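Local coordinates for chitin elicitor-binding protein (Oryza sativa subsp. japonica, PDB 5JCD), which binds chitin oligosaccharides of fungal cell walls at the plant cell surface and helps transmit the signal that starts defence responses, at residues I17-P22 against V100-V105; P83-Q88 against Q126-P131; D91-I96 against D118-N123. One frame throughout, in Å; residues are numbered along the deposited sequence.

In the fold
The three contacts lie in the extracellular, chitin-binding part of the receptor. Contacts 2 and 3 fall within the first LysM domain, with centres about 11 Å apart. Contact 2 pairs strands 84-86 and 127-129. Between them in sequence come 91-96, then 100-105 of contact 1, then 118-123; segment 17-22 precedes all. Contact 1 joins strand 12-20 to the loop after helix 93-100. Its centre is about 14 Å from that of contact 2 and 17 Å from that of contact 3. Phe101 in that loop packs on Tyr85 and Ile130 of contact 2. One LysM is thus closed by its own strands, lined by its probable chitin-binding segments, and docked on the larger sheet.

Contact 1 (I17-P22 against V100-V105); sequences ILYTSP and VFNAFV. With NAG (2-acetamido-2-deoxy-beta-D-glucopyranose), chain E.
Thr20 faces Asn102 with 6.8 Å between their CA atoms, where the end of strand 12-20 passes a type I' beta turn from Phe101 to Phe104. The Asn102 carboxamide bonds twice to the backbone of Thr20. Its OD1 takes the Thr20 N-H on a lone pair, at 2.8 Å and nearly straight (174°). Its ND2 donates to Thr20 O at 3.1 Å, and that oxygen lies close to the amide plane. A water donates to Asn102 OD1 and also bonds Thr20 OG1. An alanine in place of Asn102 would probably leave Thr20 N and Thr20 O without these mates and the water less firmly held.

With CG anti to the backbone N (chi1 -176°), the Tyr19 ring lies beside the Asn102 amide. The two side chains cross at about a right angle, their planes 14° apart. Tyr19 OH donates to Val100 O at 2.8 Å, and this oxygen lies at the ring edge, in plane. Ile17 CG2 sits over one face of Phe104, 4.2 Å from the ring centroid, while Leu18 O meets the ring edge 3.4 Å from Phe104 CZ. Pro22, a chitin-binding residue, accepts a bond at its O from NAG O6 at 2.7 Å; this sugar shares its pocket with glycosylated Asn61 and is probably glycan.

Strand 12-20 runs between strands 63-72 and 145-150. Phe34 of helix 27-34 meets Tyr19 edge-to-face.

Contact 2 (P83-Q88 against Q126-P131); sequences PIYVVQ and QTLWIP
Leu128 O takes the N-H of Tyr85 in a nearly straight bond of 2.6 Å (172°), and Ile84 CA adds a CA-H...O contact to the same oxygen at 3.3 Å. Tyr85 O in turn accepts the N-H of Leu128. Gln126 O is gripped in a like way: Val87 N donates to it at 2.9 Å, and Val86 CA lies 3.2 Å away. Beyond the other end of the ladder, Ile130 N donates to Pro83 O at 3.1 Å.

This is the two-stranded antiparallel sheet of a LysM domain, with helices 93-100 and 107-113 between its strands in the chain. Ile84, Val86, Thr127 and Trp129 point to one face. There Val86 CG1 stands anti to the carbonyl carbon (chi1 -68°) and touches Thr127 CG2 at 3.7 Å. Thr127 belongs to the chitin-binding site.

Tyr85 and Leu128 point to the other face, toward the helices, and both pack on Ile96. Leu128 CD1 meets Val87 CG2 at 3.6 Å. Tyr85 CB touches Ile130 CG1 at 3.8 Å, while its hydroxyl bonds Asp91. Trp129 turns its ring edge to Pro83 O, gives its NE1 hydrogen to Ser79 O and receives Arg81 as a cation-pi partner.

Contact 3 (D91-I96 against D118-N123); sequences DGLDAI and DPNKIN
Leu93 CG stands anti to its own carbonyl carbon (chi1 -80°), and Ile122 CG1 lies between the backbone N and the carbonyl carbon (chi1 67°), the start of a branch that leads toward Asp91. Ile122 continues straight beyond CG1 (chi2 -178°), and its CD1 reaches the turn before the helix. There Ile122 CD1 lies 3.9 Å from Asp91 O and 4.5 Å from Gly92 CA. The other branch, CG2, is anti to the carbonyl carbon and meets the leucine: Leu93 CG and Ile122 CG2 are 4.3 Å apart, the closest atoms of this pair.

Asn120 approaches the leucine as well. Its OD1 comes to 4.2 Å from Leu93 CD1, and the two side chains cross obliquely. Asn120 is the centre of an inverse gamma turn. No hydrogen bond joins the two segments. The contact is small, with about 191 Å² buried, and rests on van der Waals packing.

Gly92 takes the N-cap position, and its O accepts the N-H of Ile96 at 2.8 Å in the first turn of the helix. Asp91 OD2 receives the backbone N-H of Gln88, with Tyr85 as its second partner.

Asp91 to Ala95 and Asp118 to Asn123 probably take part in chitin binding, as in related proteins. The turn and first helical residues of 91-96 lie beside loop 118-123, as in other LysM domains, where such segments border the sugar groove.

Leu93 sits at the start of helix 93-100 and also packs on Tyr107 and Ile110 of helix 107-113 and on Leu128 of strand 127-129. Ile122, in the loop leading to that strand, rests on Val87 just after strand 84-86.

Contact 1 (I17-P22 against V100-V105)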
# COMPACT_ATOMS: atom_id res chain seq x y z
N ILE A 17 1.15 -2.14 2.90
CA ILE A 17 0.04 -2.48 2.02
C ILE A 17 -0.19 -3.97 2.11
O ILE A 17 0.75 -4.74 2.28
CB ILE A 17 0.31 -2.12 0.51
CG1 ILE A 17 1.57 -2.84 -0.01
CG2 ILE A 17 0.39 -0.61 0.31
CD1 ILE A 17 1.90 -2.64 -1.54
N LEU A 18 -1.44 -4.40 1.99
CA LEU A 18 -1.69 -5.82 1.83
C LEU A 18 -1.62 -6.08 0.32
O LEU A 18 -2.53 -5.71 -0.44
CB LEU A 18 -3.05 -6.23 2.42
CG LEU A 18 -3.35 -7.72 2.33
CD1 LEU A 18 -2.37 -8.53 3.20
CD2 LEU A 18 -4.81 -8.05 2.68
N TYR A 19 -0.52 -6.66 -0.13
CA TYR A 19 -0.27 -6.77 -1.57
C TYR A 19 -0.85 -8.04 -2.15
O TYR A 19 -0.62 -9.13 -1.62
CB TYR A 19 1.24 -6.72 -1.84
CG TYR A 19 1.63 -6.74 -3.30
CD1 TYR A 19 1.24 -5.70 -4.15
CD2 TYR A 19 2.43 -7.75 -3.83
CE1 TYR A 19 1.61 -5.68 -5.48
CE2 TYR A 19 2.80 -7.74 -5.16
CZ TYR A 19 2.38 -6.70 -5.98
OH TYR A 19 2.72 -6.66 -7.30
N THR A 20 -1.59 -7.90 -3.25
CA THR A 20 -2.09 -9.05 -3.99
C THR A 20 -1.13 -9.31 -5.12
O THR A 20 -0.98 -8.47 -6.01
CB THR A 20 -3.50 -8.82 -4.57
OG1 THR A 20 -4.43 -8.58 -3.50
CG2 THR A 20 -3.95 -10.06 -5.37
N SER A 21 -0.44 -10.44 -5.06
CA SER A 21 0.60 -10.74 -6.05
C SER A 21 -0.01 -11.13 -7.41
O SER A 21 -0.69 -12.14 -7.51
CB SER A 21 1.50 -11.85 -5.53
OG SER A 21 2.55 -12.13 -6.44
N PRO A 22 0.26 -10.33 -8.47
CA PRO A 22 -0.33 -10.64 -9.77
C PRO A 22 0.11 -12.02 -10.26
O PRO A 22 -0.68 -12.72 -10.89
CB PRO A 22 0.22 -9.53 -10.68
CG PRO A 22 0.60 -8.40 -9.73
CD PRO A 22 1.10 -9.12 -8.50
N VAL A 100 0.37 -3.61 -11.62
CA VAL A 100 1.53 -3.90 -10.76
C VAL A 100 1.28 -3.56 -9.27
O VAL A 100 1.64 -4.33 -8.38
CB VAL A 100 2.79 -3.19 -11.26
CG1 VAL A 100 4.01 -3.69 -10.49
CG2 VAL A 100 2.96 -3.46 -12.74
N PHE A 101 0.64 -2.43 -9.01
CA PHE A 101 0.47 -1.95 -7.65
C PHE A 101 -0.98 -1.92 -7.16
O PHE A 101 -1.37 -1.06 -6.34
CB PHE A 101 1.16 -0.61 -7.49
CG PHE A 101 2.63 -0.68 -7.76
CD1 PHE A 101 3.49 -1.24 -6.83
CD2 PHE A 101 3.15 -0.24 -8.97
CE1 PHE A 101 4.84 -1.33 -7.07
CE2 PHE A 101 4.51 -0.33 -9.24
CZ PHE A 101 5.36 -0.87 -8.29
N ASN A 102 -1.78 -2.85 -7.69
CA ASN A 102 -3.09 -3.13 -7.14
C ASN A 102 -4.01 -1.91 -7.18
O ASN A 102 -5.00 -1.85 -6.46
CB ASN A 102 -2.95 -3.56 -5.65
CG ASN A 102 -2.28 -4.91 -5.46
OD1 ASN A 102 -2.09 -5.35 -4.33
ND2 ASN A 102 -1.94 -5.59 -6.55
N ALA A 103 -3.69 -0.93 -8.02
CA ALA A 103 -4.37 0.36 -7.99
C ALA A 103 -4.34 1.03 -6.60
O ALA A 103 -5.24 1.82 -6.28
CB ALA A 103 -5.82 0.25 -8.51
N PHE A 104 -3.31 0.75 -5.80
CA PHE A 104 -3.13 1.49 -4.55
C PHE A 104 -2.83 2.95 -4.83
O PHE A 104 -3.02 3.80 -3.97
CB PHE A 104 -2.03 0.89 -3.66
CG PHE A 104 -2.47 -0.29 -2.86
CD1 PHE A 104 -3.55 -0.19 -1.99
CD2 PHE A 104 -1.81 -1.50 -2.97
CE1 PHE A 104 -3.98 -1.29 -1.24
CE2 PHE A 104 -2.23 -2.61 -2.24
CZ PHE A 104 -3.32 -2.49 -1.37
N VAL A 105 -2.32 3.23 -6.03
CA VAL A 105 -2.18 4.60 -6.50
C VAL A 105 -2.87 4.77 -7.85
O VAL A 105 -3.04 3.79 -8.58
CB VAL A 105 -0.71 4.98 -6.67
CG1 VAL A 105 0.04 4.79 -5.35
CG2 VAL A 105 -0.06 4.15 -7.78
C1 NAG E . -4.68 -15.89 -10.53
C2 NAG E . -6.12 -15.80 -11.04
C3 NAG E . -6.23 -15.92 -12.55
C4 NAG E . -5.22 -15.03 -13.28
C5 NAG E . -3.83 -15.21 -12.67
C6 NAG E . -2.90 -14.16 -13.26
C7 NAG E . -7.68 -16.52 -9.34
C8 NAG E . -8.31 -17.69 -8.65
N2 NAG E . -6.93 -16.81 -10.39
O3 NAG E . -7.52 -15.46 -12.88
O4 NAG E . -5.18 -15.31 -14.67
O5 NAG E . -3.84 -15.04 -11.26
O6 NAG E . -1.58 -14.41 -12.85
O7 NAG E . -7.86 -15.36 -8.94
O HOH W 1 -4.50 -5.83 -3.16

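Contact 2 (P83-Q88 against Q126-P131)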
# COMPACT_ATOMS: atom_id res chain seq x y z
N PRO A 83 8.63 2.35 -3.22
CA PRO A 83 9.52 1.60 -4.10
C PRO A 83 9.81 2.34 -5.41
O PRO A 83 9.12 3.29 -5.75
CB PRO A 83 8.73 0.33 -4.38
CG PRO A 83 7.33 0.75 -4.30
CD PRO A 83 7.26 1.81 -3.26
N ILE A 84 10.83 1.88 -6.12
CA ILE A 84 11.21 2.46 -7.41
C ILE A 84 10.78 1.54 -8.55
O ILE A 84 11.05 0.34 -8.51
CB ILE A 84 12.73 2.67 -7.48
CG1 ILE A 84 13.08 3.95 -6.74
CG2 ILE A 84 13.23 2.74 -8.92
CD1 ILE A 84 12.27 5.10 -7.22
N TYR A 85 10.10 2.09 -9.55
CA TYR A 85 9.69 1.27 -10.68
C TYR A 85 10.34 1.71 -11.99
O TYR A 85 10.27 2.89 -12.39
CB TYR A 85 8.16 1.26 -10.84
CG TYR A 85 7.71 0.32 -11.93
CD1 TYR A 85 7.48 -1.02 -11.67
CD2 TYR A 85 7.54 0.78 -13.23
CE1 TYR A 85 7.08 -1.89 -12.68
CE2 TYR A 85 7.14 -0.07 -14.24
CZ TYR A 85 6.90 -1.40 -13.97
OH TYR A 85 6.50 -2.23 -15.00
N VAL A 86 10.97 0.76 -12.67
CA VAL A 86 11.57 1.01 -13.99
C VAL A 86 10.60 0.72 -15.15
O VAL A 86 10.17 -0.41 -15.35
CB VAL A 86 12.89 0.22 -14.14
CG1 VAL A 86 13.93 0.78 -13.20
CG2 VAL A 86 12.68 -1.26 -13.84
N VAL A 87 10.26 1.76 -15.89
CA VAL A 87 9.33 1.67 -17.00
C VAL A 87 9.77 0.66 -18.06
O VAL A 87 10.94 0.61 -18.44
CB VAL A 87 9.16 3.03 -17.69
CG1 VAL A 87 8.17 2.92 -18.85
CG2 VAL A 87 8.72 4.06 -16.70
N GLN A 88 8.83 -0.17 -18.50
CA GLN A 88 9.11 -1.18 -19.50
C GLN A 88 8.67 -0.81 -20.91
O GLN A 88 7.88 0.13 -21.08
CB GLN A 88 8.52 -2.51 -19.03
CG GLN A 88 9.00 -2.86 -17.65
CD GLN A 88 10.49 -3.18 -17.62
OE1 GLN A 88 11.33 -2.35 -17.98
NE2 GLN A 88 10.83 -4.38 -17.16
N GLN A 126 13.28 4.32 -17.54
CA GLN A 126 13.15 5.43 -16.61
C GLN A 126 12.71 4.91 -15.23
O GLN A 126 11.96 3.93 -15.14
CB GLN A 126 12.10 6.41 -17.14
CG GLN A 126 11.70 7.53 -16.20
CD GLN A 126 10.57 8.36 -16.77
OE1 GLN A 126 10.02 8.04 -17.82
NE2 GLN A 126 10.24 9.45 -16.10
N THR A 127 13.20 5.53 -14.16
CA THR A 127 12.80 5.13 -12.81
C THR A 127 11.67 6.02 -12.29
O THR A 127 11.74 7.25 -12.37
CB THR A 127 13.95 5.21 -11.81
OG1 THR A 127 14.51 6.52 -11.87
CG2 THR A 127 15.03 4.16 -12.11
N LEU A 128 10.63 5.38 -11.76
CA LEU A 128 9.48 6.08 -11.21
C LEU A 128 9.38 5.80 -9.71
O LEU A 128 9.53 4.65 -9.27
CB LEU A 128 8.19 5.63 -11.90
CG LEU A 128 8.00 5.79 -13.41
CD1 LEU A 128 6.75 5.04 -13.86
CD2 LEU A 128 7.89 7.26 -13.76
N TRP A 129 9.14 6.84 -8.92
CA TRP A 129 8.82 6.67 -7.51
C TRP A 129 7.34 6.36 -7.39
O TRP A 129 6.51 7.17 -7.79
CB TRP A 129 9.13 7.94 -6.72
CG TRP A 129 8.58 7.93 -5.30
CD1 TRP A 129 8.49 6.85 -4.46
CD2 TRP A 129 8.01 9.04 -4.59
NE1 TRP A 129 7.93 7.22 -3.27
CE2 TRP A 129 7.62 8.56 -3.31
CE3 TRP A 129 7.81 10.40 -4.89
CZ2 TRP A 129 7.04 9.38 -2.33
CZ3 TRP A 129 7.22 11.22 -3.91
CH2 TRP A 129 6.84 10.71 -2.65
N ILE A 130 7.00 5.21 -6.81
CA ILE A 130 5.61 4.86 -6.58
C ILE A 130 5.19 5.26 -5.15
O ILE A 130 5.65 4.66 -4.18
CB ILE A 130 5.39 3.35 -6.79
CG1 ILE A 130 5.95 2.89 -8.15
CG2 ILE A 130 3.93 2.97 -6.64
CD1 ILE A 130 5.32 3.58 -9.36
N PRO A 131 4.33 6.27 -5.01
CA PRO A 131 3.92 6.73 -3.68
C PRO A 131 2.79 5.90 -3.05
O PRO A 131 1.66 6.36 -3.01
CB PRO A 131 3.39 8.13 -3.96
CG PRO A 131 2.78 8.01 -5.34
CD PRO A 131 3.67 7.03 -6.09

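Contact 3 (D91-I96 against D118-N123)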
# COMPACT_ATOMS: atom_id res chain seq x y z
N ASP A 91 4.83 -0.26 -21.22
CA ASP A 91 4.16 0.09 -19.97
C ASP A 91 3.42 1.39 -20.14
O ASP A 91 3.81 2.24 -20.95
CB ASP A 91 5.17 0.26 -18.83
CG ASP A 91 5.39 -1.01 -18.06
OD1 ASP A 91 4.65 -1.99 -18.29
OD2 ASP A 91 6.30 -1.03 -17.21
N GLY A 92 2.33 1.53 -19.39
CA GLY A 92 1.61 2.79 -19.25
C GLY A 92 1.39 3.01 -17.77
O GLY A 92 1.22 2.05 -17.02
N LEU A 93 1.36 4.27 -17.35
CA LEU A 93 1.24 4.64 -15.95
C LEU A 93 0.04 3.94 -15.34
O LEU A 93 0.12 3.40 -14.24
CB LEU A 93 1.06 6.14 -15.83
CG LEU A 93 2.36 6.94 -15.94
CD1 LEU A 93 2.10 8.40 -15.65
CD2 LEU A 93 3.49 6.38 -15.06
N ASP A 94 -1.07 3.94 -16.07
CA ASP A 94 -2.32 3.35 -15.61
C ASP A 94 -2.21 1.83 -15.48
O ASP A 94 -2.80 1.25 -14.58
CB ASP A 94 -3.44 3.70 -16.57
CG ASP A 94 -4.81 3.33 -16.04
OD1 ASP A 94 -5.31 4.07 -15.17
OD2 ASP A 94 -5.40 2.32 -16.51
N ALA A 95 -1.51 1.19 -16.40
CA ALA A 95 -1.30 -0.25 -16.31
C ALA A 95 -0.34 -0.60 -15.16
O ALA A 95 -0.49 -1.62 -14.50
CB ALA A 95 -0.78 -0.80 -17.62
N ILE A 96 0.65 0.25 -14.93
CA ILE A 96 1.57 0.05 -13.82
C ILE A 96 0.83 0.19 -12.49
O ILE A 96 0.90 -0.68 -11.63
CB ILE A 96 2.69 1.08 -13.86
CG1 ILE A 96 3.58 0.85 -15.09
CG2 ILE A 96 3.51 1.02 -12.54
CD1 ILE A 96 4.44 2.04 -15.49
N ASP A 118 3.26 15.78 -16.82
CA ASP A 118 2.13 16.70 -16.78
C ASP A 118 1.09 16.09 -17.71
O ASP A 118 -0.10 16.22 -17.47
CB ASP A 118 2.54 18.11 -17.20
CG ASP A 118 4.03 18.24 -17.42
OD1 ASP A 118 4.60 19.30 -17.09
OD2 ASP A 118 4.63 17.27 -17.93
N PRO A 119 1.55 15.47 -18.82
CA PRO A 119 0.68 14.48 -19.45
C PRO A 119 1.36 13.12 -19.35
O PRO A 119 2.48 13.05 -18.86
CB PRO A 119 0.60 14.95 -20.91
CG PRO A 119 1.71 15.99 -21.07
CD PRO A 119 2.51 16.00 -19.80
N ASN A 120 0.71 12.06 -19.81
CA ASN A 120 1.33 10.75 -19.74
C ASN A 120 2.17 10.39 -20.98
O ASN A 120 1.71 9.77 -21.95
CB ASN A 120 0.29 9.70 -19.41
CG ASN A 120 -0.68 10.19 -18.36
OD1 ASN A 120 -0.38 11.14 -17.63
ND2 ASN A 120 -1.83 9.54 -18.27
N LYS A 121 3.40 10.87 -20.92
CA LYS A 121 4.40 10.63 -21.93
C LYS A 121 5.62 10.15 -21.15
O LYS A 121 6.18 10.90 -20.35
CB LYS A 121 4.66 11.93 -22.71
CG LYS A 121 3.39 12.80 -22.80
CD LYS A 121 2.40 12.19 -23.79
CE LYS A 121 0.99 12.78 -23.67
NZ LYS A 121 0.89 14.19 -24.12
N ILE A 122 6.07 8.92 -21.38
CA ILE A 122 7.14 8.35 -20.56
C ILE A 122 8.11 7.48 -21.35
O ILE A 122 7.79 7.01 -22.44
CB ILE A 122 6.57 7.45 -19.42
CG1 ILE A 122 5.92 6.19 -20.00
CG2 ILE A 122 5.60 8.21 -18.53
CD1 ILE A 122 5.29 5.28 -18.97
N ASN A 123 9.31 7.30 -20.82
CA ASN A 123 10.33 6.54 -21.52
C ASN A 123 10.76 5.26 -20.81
O ASN A 123 10.87 5.22 -19.60
CB ASN A 123 11.52 7.44 -21.80
CG ASN A 123 11.25 8.38 -22.95
OD1 ASN A 123 11.61 8.11 -24.09
ND2 ASN A 123 10.54 9.47 -22.66